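Local coordinates for glycosyltransferase Gtf1 (Streptococcus pneumoniae, PDB 4PQG), which is a glycosyltransferase of the GT-B clan that also contains an extended beta-sheet domain, at residues 243-248 / 278-283. Sequence-based numbering, arbitrary orientation.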
ATOM      1  N   ALA A 243       2.128  13.232  22.853  1.00 32.80           N
ATOM      2  CA  ALA A 243       0.966  13.558  22.035  1.00 31.59           C
ATOM      3  C   ALA A 243      -0.159  12.570  22.354  1.00 30.37           C
ATOM      4  O   ALA A 243      -0.334  12.185  23.511  1.00 31.67           O
ATOM      5  CB  ALA A 243       1.323  13.517  20.549  1.00 32.31           C
ATOM      6  N   HIS A 244      -0.933  12.190  21.337  1.00 27.55           N
ATOM      7  CA  HIS A 244      -1.835  11.044  21.440  1.00 28.49           C
ATOM      8  C   HIS A 244      -1.418  10.018  20.428  1.00 27.14           C
ATOM      9  O   HIS A 244      -0.894  10.367  19.375  1.00 25.68           O
ATOM     10  CB  HIS A 244      -3.282  11.448  21.199  1.00 31.99           C
ATOM     11  CG  HIS A 244      -3.774  12.536  22.128  1.00 35.81           C
ATOM     12  ND1 HIS A 244      -4.297  12.273  23.345  1.00 37.23           N
ATOM     13  CD2 HIS A 244      -3.782  13.924  21.986  1.00 35.45           C
ATOM     14  CE1 HIS A 244      -4.635  13.436  23.948  1.00 37.84           C
ATOM     15  NE2 HIS A 244      -4.326  14.444  23.113  1.00 36.87           N
ATOM     16  N   LEU A 245      -1.660   8.750  20.749  1.00 25.51           N
ATOM     17  CA  LEU A 245      -1.230   7.632  19.930  1.00 23.51           C
ATOM     18  C   LEU A 245      -2.425   6.746  19.574  1.00 22.67           C
ATOM     19  O   LEU A 245      -3.121   6.235  20.454  1.00 23.03           O
ATOM     20  CB  LEU A 245      -0.155   6.812  20.666  1.00 22.06           C
ATOM     21  CG  LEU A 245       0.351   5.546  19.965  1.00 21.91           C
ATOM     22  CD1 LEU A 245       1.064   5.893  18.664  1.00 22.18           C
ATOM     23  CD2 LEU A 245       1.246   4.722  20.874  1.00 22.68           C
ATOM     24  N   ALA A 246      -2.656   6.574  18.278  1.00 21.82           N
ATOM     25  CA  ALA A 246      -3.664   5.641  17.781  1.00 20.89           C
ATOM     26  C   ALA A 246      -2.967   4.568  16.946  1.00 20.92           C
ATOM     27  O   ALA A 246      -1.976   4.857  16.261  1.00 20.32           O
ATOM     28  CB  ALA A 246      -4.711   6.377  16.954  1.00 21.75           C
ATOM     29  N   VAL A 247      -3.458   3.334  17.044  1.00 19.68           N
ATOM     30  CA  VAL A 247      -2.953   2.207  16.241  1.00 19.58           C
ATOM     31  C   VAL A 247      -4.099   1.706  15.366  1.00 20.33           C
ATOM     32  O   VAL A 247      -5.175   1.351  15.874  1.00 19.86           O
ATOM     33  CB  VAL A 247      -2.410   1.057  17.117  1.00 19.42           C
ATOM     34  CG1 VAL A 247      -2.175  -0.221  16.296  1.00 18.92           C
ATOM     35  CG2 VAL A 247      -1.144   1.494  17.846  1.00 19.47           C
ATOM     36  N   VAL A 248      -3.882   1.709  14.055  1.00 19.21           N
ATOM     37  CA  VAL A 248      -4.876   1.173  13.135  1.00 19.45           C
ATOM     38  C   VAL A 248      -4.606  -0.308  12.907  1.00 20.34           C
ATOM     39  O   VAL A 248      -3.469  -0.693  12.599  1.00 18.48           O
ATOM     40  CB  VAL A 248      -4.877   1.922  11.798  1.00 18.66           C
ATOM     41  CG1 VAL A 248      -5.961   1.390  10.873  1.00 19.35           C
ATOM     42  CG2 VAL A 248      -5.111   3.400  12.035  1.00 18.33           C
ATOM     43  N   ASP A 278      -1.532  -0.495  26.895  1.00 24.80           N
ATOM     44  CA  ASP A 278      -1.577   0.574  27.906  1.00 27.30           C
ATOM     45  C   ASP A 278      -0.976   1.902  27.423  1.00 27.78           C
ATOM     46  O   ASP A 278      -1.295   2.960  27.974  1.00 28.25           O
ATOM     47  CB  ASP A 278      -0.891   0.122  29.197  1.00 28.94           C
ATOM     48  CG  ASP A 278       0.554  -0.286  28.973  1.00 33.16           C
ATOM     49  OD1 ASP A 278       0.814  -1.102  28.060  1.00 33.15           O
ATOM     50  OD2 ASP A 278       1.438   0.218  29.699  1.00 35.17           O
ATOM     51  N   LYS A 279      -0.125   1.853  26.391  1.00 26.56           N
ATOM     52  CA  LYS A 279       0.504   3.061  25.835  1.00 26.13           C
ATOM     53  C   LYS A 279      -0.297   3.698  24.701  1.00 25.19           C
ATOM     54  O   LYS A 279       0.011   4.807  24.254  1.00 27.36           O
ATOM     55  CB  LYS A 279       1.925   2.753  25.344  1.00 27.22           C
ATOM     56  CG  LYS A 279       2.883   2.224  26.406  1.00 29.41           C
ATOM     57  CD  LYS A 279       3.095   3.196  27.569  1.00 31.89           C
ATOM     58  CE  LYS A 279       4.271   2.782  28.455  1.00 32.23           C
ATOM     59  NZ  LYS A 279       4.201   1.348  28.858  1.00 33.81           N
ATOM     60  N   VAL A 280      -1.323   2.992  24.238  1.00 24.27           N
ATOM     61  CA  VAL A 280      -2.133   3.414  23.101  1.00 22.67           C
ATOM     62  C   VAL A 280      -3.407   4.101  23.602  1.00 24.12           C
ATOM     63  O   VAL A 280      -4.127   3.532  24.420  1.00 23.26           O
ATOM     64  CB  VAL A 280      -2.510   2.190  22.223  1.00 21.60           C
ATOM     65  CG1 VAL A 280      -3.386   2.580  21.056  1.00 19.32           C
ATOM     66  CG2 VAL A 280      -1.257   1.478  21.716  1.00 21.78           C
ATOM     67  N   ASP A 281      -3.681   5.301  23.083  1.00 25.50           N
ATOM     68  CA  ASP A 281      -4.893   6.046  23.433  1.00 27.29           C
ATOM     69  C   ASP A 281      -6.151   5.382  22.875  1.00 27.00           C
ATOM     70  O   ASP A 281      -7.117   5.199  23.604  1.00 24.56           O
ATOM     71  CB  ASP A 281      -4.777   7.499  22.995  1.00 29.08           C
ATOM     72  CG  ASP A 281      -3.727   8.243  23.791  1.00 31.88           C
ATOM     73  OD1 ASP A 281      -3.941   8.461  25.000  1.00 34.74           O
ATOM     74  OD2 ASP A 281      -2.667   8.565  23.229  1.00 32.24           O
ATOM     75  N   PHE A 282      -6.122   4.994  21.595  1.00 25.65           N
ATOM     76  CA  PHE A 282      -7.175   4.140  21.037  1.00 25.34           C
ATOM     77  C   PHE A 282      -6.733   3.300  19.840  1.00 24.28           C
ATOM     78  O   PHE A 282      -5.839   3.690  19.106  1.00 22.78           O
ATOM     79  CB  PHE A 282      -8.435   4.937  20.684  1.00 24.29           C
ATOM     80  CG  PHE A 282      -8.226   6.031  19.680  1.00 24.03           C
ATOM     81  CD1 PHE A 282      -8.601   5.853  18.356  1.00 24.09           C
ATOM     82  CD2 PHE A 282      -7.719   7.277  20.072  1.00 24.57           C
ATOM     83  CE1 PHE A 282      -8.447   6.877  17.431  1.00 23.33           C
ATOM     84  CE2 PHE A 282      -7.557   8.302  19.153  1.00 24.27           C
ATOM     85  CZ  PHE A 282      -7.929   8.105  17.828  1.00 24.47           C
ATOM     86  N   PHE A 283      -7.352   2.135  19.682  1.00 24.44           N
ATOM     87  CA  PHE A 283      -7.184   1.346  18.468  1.00 23.62           C
ATOM     88  C   PHE A 283      -8.322   1.660  17.504  1.00 24.40           C
ATOM     89  O   PHE A 283      -9.454   1.915  17.935  1.00 24.43           O
ATOM     90  CB  PHE A 283      -7.160  -0.141  18.792  1.00 23.09           C
ATOM     91  CG  PHE A 283      -5.976  -0.568  19.622  1.00 22.97           C
ATOM     92  CD1 PHE A 283      -4.800  -1.016  19.005  1.00 22.54           C
ATOM     93  CD2 PHE A 283      -6.027  -0.533  21.017  1.00 21.75           C
ATOM     94  CE1 PHE A 283      -3.711  -1.411  19.767  1.00 21.03           C
ATOM     95  CE2 PHE A 283      -4.941  -0.926  21.780  1.00 20.60           C
ATOM     96  CZ  PHE A 283      -3.782  -1.373  21.150  1.00 21.76           C
TER
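With CG of D281 beside its backbone N (chi1 -68°) and CG of F282 between N and the carbonyl carbon (chi1 59°), the carboxylate of D281 reaches L245 and CG of F282 is sent to the A246 side of the sheet. D281 lies in the loop just before strand 282-285, which F282 opens and which pairs in parallel with strand 244-248 in the Rossmann-like sheet of this GT-B glycosyltransferase, the two strands joined through helix 271-275 as a beta-alpha-beta unit. D281 OD2 accepts the N-H of L245 at 2.7 Å with its anti lone pair, so a side chain, not a backbone carbonyl, takes this N-H just before the first bridge pair, A246 with F282. L245 O accepts D281 N at 2.8 Å and, weakly, F282 N; one step on, V247 N reaches F282 O at 3.2 Å.

On one face of the sheet, CB of A246 sits over the F282 ring, 3.9 Å from its centroid in a CH-pi contact, and helix 494-508 also touches this phenyl. On the other face, L245 and V280 pack with F237 of helix 233-240, and V247 lies side by side with F283. There CG1 of V280 rides over the centre of the F283 ring, 3.8 Å above its plane, while CG2 of V280 meets CG2 of V247 at 3.9 Å.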